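Local coordinates for response regulator protein (Burkholderia pseudomallei, PDB 3RQI) that probably acts as a two-component response regulator, with a CheY-like receiver domain captured in its phosphorylated, calcium-bound state and a Fis-family helix-turn-helix domain likely to bind DNA, at residues K8-D14 with Y32-H38; L44-E50 with P72-Q77; R81-G87 with A102-K108. The contacts are given in a common frame with arbitrary orientation. Residue numbers count along the deposited sequence, not the author numbering.

Interaction 1: residues K8-D14 with Y32-H38; sequences KNFLVID and YAVRQAH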
loop_
_atom_site.group_PDB
_atom_site.type_symbol
_atom_site.label_atom_id
_atom_site.label_comp_id
_atom_site.label_asym_id
_atom_site.label_seq_id
_atom_site.Cartn_x
_atom_site.Cartn_y
_atom_site.Cartn_z
ATOM N N LYS A 8 -11.147 19.547 17.965
ATOM C CA LYS A 8 -9.891 18.826 17.802
ATOM C C LYS A 8 -9.798 17.589 18.673
ATOM O O LYS A 8 -8.785 17.367 19.344
ATOM C CB LYS A 8 -8.714 19.758 18.081
ATOM C CG LYS A 8 -8.479 20.786 16.971
ATOM C CD LYS A 8 -7.522 21.915 17.407
ATOM C CE LYS A 8 -6.053 21.501 17.337
ATOM N NZ LYS A 8 -5.121 22.645 17.575
ATOM N N ASN A 9 -10.864 16.798 18.678
ATOM C CA ASN A 9 -10.882 15.544 19.424
ATOM C C ASN A 9 -10.213 14.428 18.616
ATOM O O ASN A 9 -10.568 14.200 17.476
ATOM C CB ASN A 9 -12.328 15.180 19.783
ATOM C CG ASN A 9 -12.970 16.223 20.700
ATOM O OD1 ASN A 9 -12.500 16.463 21.811
ATOM N ND2 ASN A 9 -14.039 16.840 20.231
ATOM N N PHE A 10 -9.257 13.739 19.243
ATOM C CA PHE A 10 -8.422 12.742 18.603
ATOM C C PHE A 10 -8.525 11.419 19.373
ATOM O O PHE A 10 -8.341 11.403 20.605
ATOM C CB PHE A 10 -6.970 13.284 18.662
ATOM C CG PHE A 10 -6.065 12.746 17.594
ATOM C CD1 PHE A 10 -5.470 13.598 16.669
ATOM C CD2 PHE A 10 -5.758 11.381 17.554
ATOM C CE1 PHE A 10 -4.619 13.087 15.664
ATOM C CE2 PHE A 10 -4.900 10.871 16.585
ATOM C CZ PHE A 10 -4.329 11.717 15.633
ATOM N N LEU A 11 -8.779 10.318 18.668
ATOM C CA LEU A 11 -8.779 8.951 19.282
ATOM C C LEU A 11 -7.552 8.183 18.798
ATOM O O LEU A 11 -7.398 7.964 17.610
ATOM C CB LEU A 11 -10.026 8.202 18.862
ATOM C CG LEU A 11 -10.180 6.732 19.391
ATOM C CD1 LEU A 11 -10.111 6.603 20.905
ATOM C CD2 LEU A 11 -11.464 6.046 18.857
ATOM N N VAL A 12 -6.718 7.798 19.742
ATOM C CA VAL A 12 -5.528 6.988 19.458
ATOM C C VAL A 12 -5.833 5.532 19.828
ATOM O O VAL A 12 -6.021 5.245 20.998
ATOM C CB VAL A 12 -4.301 7.535 20.238
ATOM C CG1 VAL A 12 -3.147 6.516 20.150
ATOM C CG2 VAL A 12 -3.867 8.951 19.694
ATOM N N ILE A 13 -5.830 4.643 18.843
ATOM C CA ILE A 13 -6.102 3.205 19.103
ATOM C C ILE A 13 -4.802 2.430 18.882
ATOM O O ILE A 13 -4.358 2.240 17.741
ATOM C CB ILE A 13 -7.170 2.668 18.143
ATOM C CG1 ILE A 13 -8.478 3.478 18.312
ATOM C CG2 ILE A 13 -7.402 1.148 18.418
ATOM C CD1 ILE A 13 -9.426 3.314 17.107
ATOM N N ASP A 14 -4.179 1.988 19.976
ATOM C CA ASP A 14 -2.924 1.230 19.907
ATOM C C ASP A 14 -2.774 0.466 21.217
ATOM O O ASP A 14 -3.046 1.022 22.285
ATOM C CB ASP A 14 -1.731 2.207 19.672
ATOM C CG ASP A 14 -0.519 1.511 19.168
ATOM O OD1 ASP A 14 -0.021 0.590 19.868
ATOM O OD2 ASP A 14 -0.050 1.829 18.047
ATOM N N TYR A 32 -4.814 19.320 20.802
ATOM C CA TYR A 32 -5.824 18.294 20.605
ATOM C C TYR A 32 -6.242 17.722 21.944
ATOM O O TYR A 32 -5.460 17.723 22.890
ATOM C CB TYR A 32 -5.323 17.158 19.666
ATOM C CG TYR A 32 -5.104 17.666 18.267
ATOM C CD1 TYR A 32 -6.085 17.520 17.297
ATOM C CD2 TYR A 32 -3.934 18.349 17.930
ATOM C CE1 TYR A 32 -5.897 18.040 16.000
ATOM C CE2 TYR A 32 -3.735 18.878 16.651
ATOM C CZ TYR A 32 -4.725 18.703 15.688
ATOM O OH TYR A 32 -4.549 19.230 14.425
ATOM N N ALA A 33 -7.492 17.294 22.034
ATOM C CA ALA A 33 -7.989 16.630 23.225
ATOM C C ALA A 33 -7.968 15.152 22.837
ATOM O O ALA A 33 -8.678 14.775 21.913
ATOM C CB ALA A 33 -9.412 17.068 23.499
ATOM N N VAL A 34 -7.186 14.331 23.541
ATOM C CA VAL A 34 -6.909 12.940 23.097
ATOM C C VAL A 34 -7.476 11.894 24.048
ATOM O O VAL A 34 -7.343 12.018 25.293
ATOM C CB VAL A 34 -5.364 12.704 22.981
ATOM C CG1 VAL A 34 -5.020 11.332 22.397
ATOM C CG2 VAL A 34 -4.701 13.815 22.121
ATOM N N ARG A 35 -8.139 10.896 23.473
ATOM C CA ARG A 35 -8.522 9.668 24.199
ATOM C C ARG A 35 -7.735 8.516 23.608
ATOM O O ARG A 35 -7.390 8.538 22.417
ATOM C CB ARG A 35 -10.027 9.397 24.066
ATOM C CG ARG A 35 -10.893 10.521 24.636
ATOM C CD ARG A 35 -10.670 10.646 26.148
ATOM N NE ARG A 35 -11.330 9.539 26.829
ATOM C CZ ARG A 35 -12.493 9.645 27.481
ATOM N NH1 ARG A 35 -13.091 10.823 27.595
ATOM N NH2 ARG A 35 -13.039 8.580 28.061
ATOM N N GLN A 36 -7.433 7.512 24.447
ATOM C CA GLN A 36 -6.680 6.340 24.007
ATOM C C GLN A 36 -7.554 5.077 24.201
ATOM O O GLN A 36 -8.283 4.949 25.201
ATOM C CB GLN A 36 -5.417 6.162 24.864
ATOM C CG GLN A 36 -4.382 7.279 24.790
ATOM C CD GLN A 36 -3.232 6.971 25.748
ATOM O OE1 GLN A 36 -2.771 5.825 25.840
ATOM N NE2 GLN A 36 -2.836 7.964 26.528
ATOM N N ALA A 37 -7.443 4.142 23.272
ATOM C CA ALA A 37 -8.042 2.820 23.382
ATOM C C ALA A 37 -6.944 1.807 23.108
ATOM O O ALA A 37 -6.182 1.987 22.147
ATOM C CB ALA A 37 -9.166 2.656 22.348
ATOM N N HIS A 38 -6.873 0.756 23.925
ATOM C CA HIS A 38 -5.739 -0.189 23.838
ATOM C C HIS A 38 -6.153 -1.538 23.304
ATOM O O HIS A 38 -5.316 -2.435 23.159
ATOM C CB HIS A 38 -5.019 -0.327 25.202
ATOM C CG HIS A 38 -4.634 0.999 25.775
ATOM N ND1 HIS A 38 -4.899 1.349 27.085
ATOM C CD2 HIS A 38 -4.043 2.072 25.205
ATOM C CE1 HIS A 38 -4.477 2.584 27.294
ATOM N NE2 HIS A 38 -3.975 3.055 26.167
#

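Interaction 2: residues L44-E50 with P72-Q77; sequences LKLAGAE and PLCDLQ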
loop_
_atom_site.group_PDB
_atom_site.type_symbol
_atom_site.label_atom_id
_atom_site.label_comp_id
_atom_site.label_asym_id
_atom_site.label_seq_id
_atom_site.Cartn_x
_atom_site.Cartn_y
_atom_site.Cartn_z
ATOM N N LEU A 44 -14.255 0.535 20.413
ATOM C CA LEU A 44 -15.698 0.628 20.079
ATOM C C LEU A 44 -16.521 1.367 21.126
ATOM O O LEU A 44 -17.473 2.100 20.776
ATOM C CB LEU A 44 -16.265 -0.769 19.782
ATOM C CG LEU A 44 -15.633 -1.396 18.530
ATOM C CD1 LEU A 44 -16.092 -2.833 18.394
ATOM C CD2 LEU A 44 -15.952 -0.633 17.249
ATOM N N LYS A 45 -16.153 1.188 22.393
ATOM C CA LYS A 45 -16.790 1.910 23.521
ATOM C C LYS A 45 -16.606 3.418 23.336
ATOM O O LYS A 45 -17.576 4.167 23.279
ATOM C CB LYS A 45 -16.152 1.455 24.849
ATOM C CG LYS A 45 -16.890 1.861 26.090
ATOM C CD LYS A 45 -16.626 0.857 27.233
ATOM C CE LYS A 45 -17.202 1.305 28.546
ATOM N NZ LYS A 45 -16.867 0.327 29.642
ATOM N N LEU A 46 -15.360 3.841 23.191
ATOM C CA LEU A 46 -15.072 5.258 22.961
ATOM C C LEU A 46 -15.705 5.848 21.699
ATOM O O LEU A 46 -16.280 6.953 21.748
ATOM C CB LEU A 46 -13.550 5.505 22.965
ATOM C CG LEU A 46 -13.018 5.641 24.393
ATOM C CD1 LEU A 46 -11.494 5.392 24.400
ATOM C CD2 LEU A 46 -13.355 7.000 25.089
ATOM N N ALA A 47 -15.586 5.115 20.579
ATOM C CA ALA A 47 -16.083 5.576 19.283
ATOM C C ALA A 47 -17.608 5.591 19.238
ATOM O O ALA A 47 -18.214 6.178 18.333
ATOM C CB ALA A 47 -15.486 4.724 18.137
ATOM N N GLY A 48 -18.229 4.948 20.243
ATOM C CA GLY A 48 -19.696 4.977 20.388
ATOM C C GLY A 48 -20.170 6.018 21.371
ATOM O O GLY A 48 -21.401 6.201 21.537
ATOM N N ALA A 49 -19.220 6.703 22.024
ATOM C CA ALA A 49 -19.586 7.604 23.116
ATOM C C ALA A 49 -19.326 9.083 22.842
ATOM O O ALA A 49 -19.987 9.937 23.398
ATOM C CB ALA A 49 -18.882 7.175 24.413
ATOM N N GLU A 50 -18.375 9.375 21.961
ATOM C CA GLU A 50 -17.932 10.740 21.757
ATOM C C GLU A 50 -17.576 10.897 20.263
ATOM O O GLU A 50 -17.230 9.923 19.596
ATOM C CB GLU A 50 -16.706 10.962 22.686
ATOM C CG GLU A 50 -15.591 11.856 22.186
ATOM C CD GLU A 50 -14.517 12.095 23.265
ATOM O OE1 GLU A 50 -14.529 11.383 24.304
ATOM O OE2 GLU A 50 -13.658 12.982 23.047
ATOM N N PRO A 72 -16.350 -0.447 11.078
ATOM C CA PRO A 72 -17.235 -0.020 12.186
ATOM C C PRO A 72 -16.942 1.417 12.666
ATOM O O PRO A 72 -17.866 2.162 12.988
ATOM C CB PRO A 72 -16.956 -1.026 13.295
ATOM C CG PRO A 72 -16.103 -2.084 12.740
ATOM C CD PRO A 72 -15.743 -1.772 11.329
ATOM N N LEU A 73 -15.675 1.807 12.678
ATOM C CA LEU A 73 -15.308 3.162 13.025
ATOM C C LEU A 73 -15.867 4.178 12.023
ATOM O O LEU A 73 -16.356 5.229 12.405
ATOM C CB LEU A 73 -13.787 3.297 13.136
ATOM C CG LEU A 73 -13.077 2.683 14.342
ATOM C CD1 LEU A 73 -11.560 2.777 14.159
ATOM C CD2 LEU A 73 -13.501 3.391 15.671
ATOM N N CYS A 74 -15.774 3.885 10.722
ATOM C CA CYS A 74 -16.355 4.779 9.741
ATOM C C CYS A 74 -17.863 4.906 9.954
ATOM O O CYS A 74 -18.413 5.982 9.730
ATOM C CB CYS A 74 -16.090 4.270 8.331
ATOM S SG CYS A 74 -14.401 4.373 7.842
ATOM N N ASP A 75 -18.523 3.814 10.354
ATOM C CA ASP A 75 -20.007 3.835 10.548
ATOM C C ASP A 75 -20.347 4.689 11.750
ATOM O O ASP A 75 -21.345 5.408 11.749
ATOM C CB ASP A 75 -20.536 2.425 10.789
ATOM C CG ASP A 75 -20.542 1.580 9.536
ATOM O OD1 ASP A 75 -20.193 2.086 8.464
ATOM O OD2 ASP A 75 -20.912 0.388 9.627
ATOM N N LEU A 76 -19.537 4.580 12.788
ATOM C CA LEU A 76 -19.757 5.390 14.009
ATOM C C LEU A 76 -19.297 6.819 13.863
ATOM O O LEU A 76 -19.830 7.722 14.534
ATOM C CB LEU A 76 -19.022 4.780 15.207
ATOM C CG LEU A 76 -19.587 3.437 15.681
ATOM C CD1 LEU A 76 -18.553 2.725 16.582
ATOM C CD2 LEU A 76 -20.928 3.605 16.423
ATOM N N GLN A 77 -18.299 7.032 13.006
ATOM C CA GLN A 77 -17.607 8.326 12.952
ATOM C C GLN A 77 -17.495 8.766 11.502
ATOM O O GLN A 77 -16.385 8.895 10.953
ATOM C CB GLN A 77 -16.184 8.224 13.580
ATOM C CG GLN A 77 -16.147 7.759 15.035
ATOM C CD GLN A 77 -16.494 8.869 16.021
ATOM O OE1 GLN A 77 -16.246 10.055 15.755
ATOM N NE2 GLN A 77 -17.074 8.493 17.165
#

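Interaction 3: residues R81-G87 with A102-K108; sequences RILVLTG and ADNYLAK. With SO4 (sulfate ion), chain D.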
loop_
_atom_site.group_PDB
_atom_site.type_symbol
_atom_site.label_atom_id
_atom_site.label_comp_id
_atom_site.label_asym_id
_atom_site.label_seq_id
_atom_site.Cartn_x
_atom_site.Cartn_y
_atom_site.Cartn_z
ATOM N N ARG A 81 -11.479 11.861 10.115
ATOM C CA ARG A 81 -10.342 11.433 9.266
ATOM C C ARG A 81 -9.672 10.278 9.986
ATOM O O ARG A 81 -9.419 10.360 11.170
ATOM C CB ARG A 81 -9.343 12.580 9.076
ATOM C CG ARG A 81 -9.899 13.926 8.634
ATOM C CD ARG A 81 -10.197 14.069 7.171
ATOM N NE ARG A 81 -9.132 13.605 6.258
ATOM C CZ ARG A 81 -9.350 13.330 4.977
ATOM N NH1 ARG A 81 -10.570 13.472 4.450
ATOM N NH2 ARG A 81 -8.363 12.889 4.209
ATOM N N ILE A 82 -9.419 9.176 9.282
ATOM C CA ILE A 82 -8.937 7.967 9.914
ATOM C C ILE A 82 -7.623 7.555 9.255
ATOM O O ILE A 82 -7.536 7.409 8.026
ATOM C CB ILE A 82 -10.012 6.831 9.789
ATOM C CG1 ILE A 82 -11.275 7.206 10.616
ATOM C CG2 ILE A 82 -9.433 5.513 10.268
ATOM C CD1 ILE A 82 -12.410 6.210 10.454
ATOM N N LEU A 83 -6.577 7.368 10.068
ATOM C CA LEU A 83 -5.235 7.062 9.553
ATOM C C LEU A 83 -4.792 5.739 10.188
ATOM O O LEU A 83 -4.811 5.588 11.425
ATOM C CB LEU A 83 -4.260 8.179 9.997
ATOM C CG LEU A 83 -2.764 7.890 9.841
ATOM C CD1 LEU A 83 -2.339 7.889 8.321
ATOM C CD2 LEU A 83 -1.932 8.922 10.656
ATOM N N VAL A 84 -4.385 4.789 9.370
ATOM C CA VAL A 84 -3.682 3.584 9.896
ATOM C C VAL A 84 -2.255 3.980 10.188
ATOM O O VAL A 84 -1.565 4.626 9.362
ATOM C CB VAL A 84 -3.688 2.384 8.905
ATOM C CG1 VAL A 84 -2.719 1.248 9.399
ATOM C CG2 VAL A 84 -5.124 1.846 8.723
ATOM N N LEU A 85 -1.814 3.669 11.397
ATOM C CA LEU A 85 -0.431 4.009 11.801
ATOM C C LEU A 85 0.193 2.720 12.366
ATOM O O LEU A 85 -0.233 2.224 13.426
ATOM C CB LEU A 85 -0.449 5.140 12.853
ATOM C CG LEU A 85 0.933 5.518 13.442
ATOM C CD1 LEU A 85 1.870 5.985 12.332
ATOM C CD2 LEU A 85 0.746 6.602 14.484
ATOM N N THR A 86 1.154 2.128 11.629
ATOM C CA THR A 86 1.543 0.712 11.915
ATOM C C THR A 86 3.024 0.400 11.810
ATOM O O THR A 86 3.708 0.887 10.902
ATOM C CB THR A 86 0.747 -0.303 11.026
ATOM O OG1 THR A 86 1.114 -1.643 11.311
ATOM C CG2 THR A 86 0.948 -0.049 9.568
ATOM N N GLY A 87 3.495 -0.431 12.737
ATOM C CA GLY A 87 4.860 -0.978 12.687
ATOM C C GLY A 87 4.947 -2.244 11.830
ATOM O O GLY A 87 6.021 -2.847 11.702
ATOM N N ALA A 102 -10.382 3.656 5.487
ATOM C CA ALA A 102 -9.298 4.513 5.981
ATOM C C ALA A 102 -8.982 5.610 4.971
ATOM O O ALA A 102 -8.944 5.383 3.750
ATOM C CB ALA A 102 -8.052 3.731 6.291
ATOM N N ASP A 103 -8.705 6.796 5.491
ATOM C CA ASP A 103 -8.299 7.898 4.637
ATOM C C ASP A 103 -6.818 7.879 4.236
ATOM O O ASP A 103 -6.458 8.435 3.203
ATOM C CB ASP A 103 -8.656 9.260 5.280
ATOM C CG ASP A 103 -10.125 9.400 5.528
ATOM O OD1 ASP A 103 -10.879 9.541 4.532
ATOM O OD2 ASP A 103 -10.539 9.332 6.695
ATOM N N ASN A 104 -5.950 7.280 5.062
ATOM C CA ASN A 104 -4.530 7.240 4.734
ATOM C C ASN A 104 -3.837 6.184 5.570
ATOM O O ASN A 104 -4.467 5.526 6.429
ATOM C CB ASN A 104 -3.871 8.626 4.957
ATOM C CG ASN A 104 -2.705 8.872 4.037
ATOM O OD1 ASN A 104 -2.265 7.971 3.283
ATOM N ND2 ASN A 104 -2.176 10.104 4.087
ATOM N N TYR A 105 -2.538 6.008 5.334
ATOM C CA TYR A 105 -1.833 4.892 5.968
ATOM C C TYR A 105 -0.392 5.322 6.078
ATOM O O TYR A 105 0.182 5.824 5.111
ATOM C CB TYR A 105 -2.000 3.661 5.065
ATOM C CG TYR A 105 -1.369 2.322 5.484
ATOM C CD1 TYR A 105 -2.193 1.224 5.761
ATOM C CD2 TYR A 105 0.039 2.165 5.554
ATOM C CE1 TYR A 105 -1.657 -0.029 6.075
ATOM C CE2 TYR A 105 0.593 0.931 5.879
ATOM C CZ TYR A 105 -0.260 -0.157 6.124
ATOM O OH TYR A 105 0.282 -1.366 6.432
ATOM N N LEU A 106 0.177 5.206 7.276
ATOM C CA LEU A 106 1.587 5.570 7.526
ATOM C C LEU A 106 2.324 4.498 8.305
ATOM O O LEU A 106 1.780 3.884 9.243
ATOM C CB LEU A 106 1.658 6.845 8.354
ATOM C CG LEU A 106 1.572 8.238 7.743
ATOM C CD1 LEU A 106 2.022 9.173 8.890
ATOM C CD2 LEU A 106 2.473 8.366 6.520
ATOM N N ALA A 107 3.562 4.237 7.875
ATOM C CA ALA A 107 4.465 3.385 8.662
ATOM C C ALA A 107 5.032 4.097 9.884
ATOM O O ALA A 107 5.448 5.276 9.800
ATOM C CB ALA A 107 5.614 2.884 7.775
ATOM N N LYS A 108 5.035 3.393 11.026
ATOM C CA LYS A 108 5.872 3.782 12.157
ATOM C C LYS A 108 7.366 3.552 11.788
ATOM O O LYS A 108 7.692 2.630 11.015
ATOM C CB LYS A 108 5.550 2.988 13.430
ATOM C CG LYS A 108 4.139 3.132 13.982
ATOM C CD LYS A 108 3.974 2.217 15.192
ATOM C CE LYS A 108 2.550 2.328 15.783
ATOM N NZ LYS A 108 2.352 1.164 16.686
HETATM S S SO4 D . -9.236 12.601 0.554
HETATM O O1 SO4 D . -7.952 12.893 1.139
HETATM O O2 SO4 D . -9.674 13.763 -0.231
HETATM O O3 SO4 D . -9.093 11.415 -0.300
HETATM O O4 SO4 D . -10.247 12.320 1.584
#

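Interaction 1: residues K8-D14 with Y32-H38
Lys8 lies across one face of the Tyr32 ring, its CE 3.5 Å from the ring centroid in a CH-pi contact and its NZ 4.5 Å away in a cation-pi interaction; the ammonium also bonds to the carbonyl of Arg30. Phe10 turns its edge to Tyr32 in an offset edge-to-face pair, with centroids 6.0 Å apart and planes at 89°. From here the two strands run parallel in continuous register, Asn9 beside Ala33 through Ile13 beside Ala37. Phe10 N and Val12 N donate to Ala33 O and Arg35 O, and Phe10 O and Val12 O accept from Arg35 N and Ala37 N, all at 2.9 Å. Ala33 N to Lys8 O and Asp14 N to Ala37 O, each 3.0 Å, extend the ladder at both ends.

Val12 CG2 meets Val34 CG1 at 3.8 Å on the face shared with Phe10, while Leu11 CD1 and Ile13 CG1 approach Ala37 CB at 4.3 and 4.2 Å on the other. The pair belongs to a beta-alpha-beta unit whose helix 17-29 packs on Phe10, Val34 and Gln36. Helix 40-47 lies against Leu11, Ile13 and Ala37, and strand 54-56 flanks 9-13, leaving 33-37 outermost in the parallel sheet.

Interaction 2: residues L44-E50 with P72-Q77
Ala47 forms the apolar centre: its small side chain points at helix 67-76, and its CB comes within 3.4 Å of Leu73 CD2 and 4.0 Å of Leu76 CD1. With only a methyl group at this position, the chains can draw close, and the CA atoms of Gly48 and Leu76 are 6.4 Å apart. Leu44, one turn earlier, widens the patch, its CD2 lying 4.1 Å from Pro72 CB and 4.3 Å from Leu76 CD1. Here the burial is shallower, since Leu44 and Leu76 are both solvent-exposed.

Outward from this patch the contact becomes polar. Gln77, the first residue after helix 67-76 to leave helical backbone angles, reaches across with its side-chain amide. Its NE2 donates to Ala47 O and to Glu50 O, both at 2.8 Å, so one amide nitrogen bridges the last turn of helix 40-47 and the chain that follows it. The other end of the same amide, OE1, accepts from the backbone N of Phe52, and Gln77 thereby fastens the end of one helix to the segment leading from the other into the sheet.

Helices 40-47 and 67-76 thus pack side by side on one face of the receiver-domain sheet, where Leu46 rests on Leu11 and Ala37 of strands 9-13 and 33-37, and Leu73 on Ile13.

Interaction 3: residues R81-G87 with A102-K108
Main-chain hydrogen bonds set the parallel pairing. Val84 N and Thr86 N donate to Asn104 O and Leu106 O at 3.0 Å; Val84 O and Thr86 O accept from Leu106 N and Lys108 N at 2.8 Å. Ile82 O takes Asp103 N at 2.9 Å, and Asp103 OD2 accepts from Ile82 N at 2.8 Å.

Arg81 NH1 and Asp103 OD1 form a long salt bridge of 3.9 Å. The guanidinium also holds a sulfate, probably from the crystallisation liquor, NH1 to O4 and NH2 to O1 at 3.1 Å each; Lys99 of the second subunit shares this ion, and Arg81 NE hydrogen-bonds to Leu119 O.

Apolar contacts occupy both faces: Leu83 CD1 meets Leu106 CG at 4.0 Å, and on the opposite face Val84 CG1 sits 4.1 Å from the Tyr105 ring centroid in a CH-pi contact.

Tyr105 OH lies 3.5 Å from Thr86 CG2 and hydrogen-bonds to Thr93 OG1 and Ser90 N. Thr86 OG1, Gly87 N and Lys108 NZ hydrogen-bond to phosphorylated Asp58; Thr86 OG1 also pairs with Tyr88 N, and Lys108 NZ forms a salt bridge with Asp14. Such a buried tyrosine is consistent with the Thr–Tyr coupling of activated CheY-like receivers.

The three contacts belong to one receiver domain. Interactions 1 and 3 form the two outer strand pairs of its five-stranded parallel sheet, with strand 54-56 between them and centres about 14 Å apart. They meet directly in the salt bridge from Asp14 OD2 to Lys108 NZ, 2.8 Å, beside the phosphorylated Asp58; the calcium, bound by Asp15, Asp58 and His60, lies about 4 Å from the Asp14 side chain. Interaction 2 joins two helices over the sheet, its centre about 12 Å from that of interaction 1 and 17 Å from that of interaction 3. Leu73 connects all three: its CD1 is 3.7 Å from Ile13 CD1 and its CB 4.2 Å from Ile82 CD1.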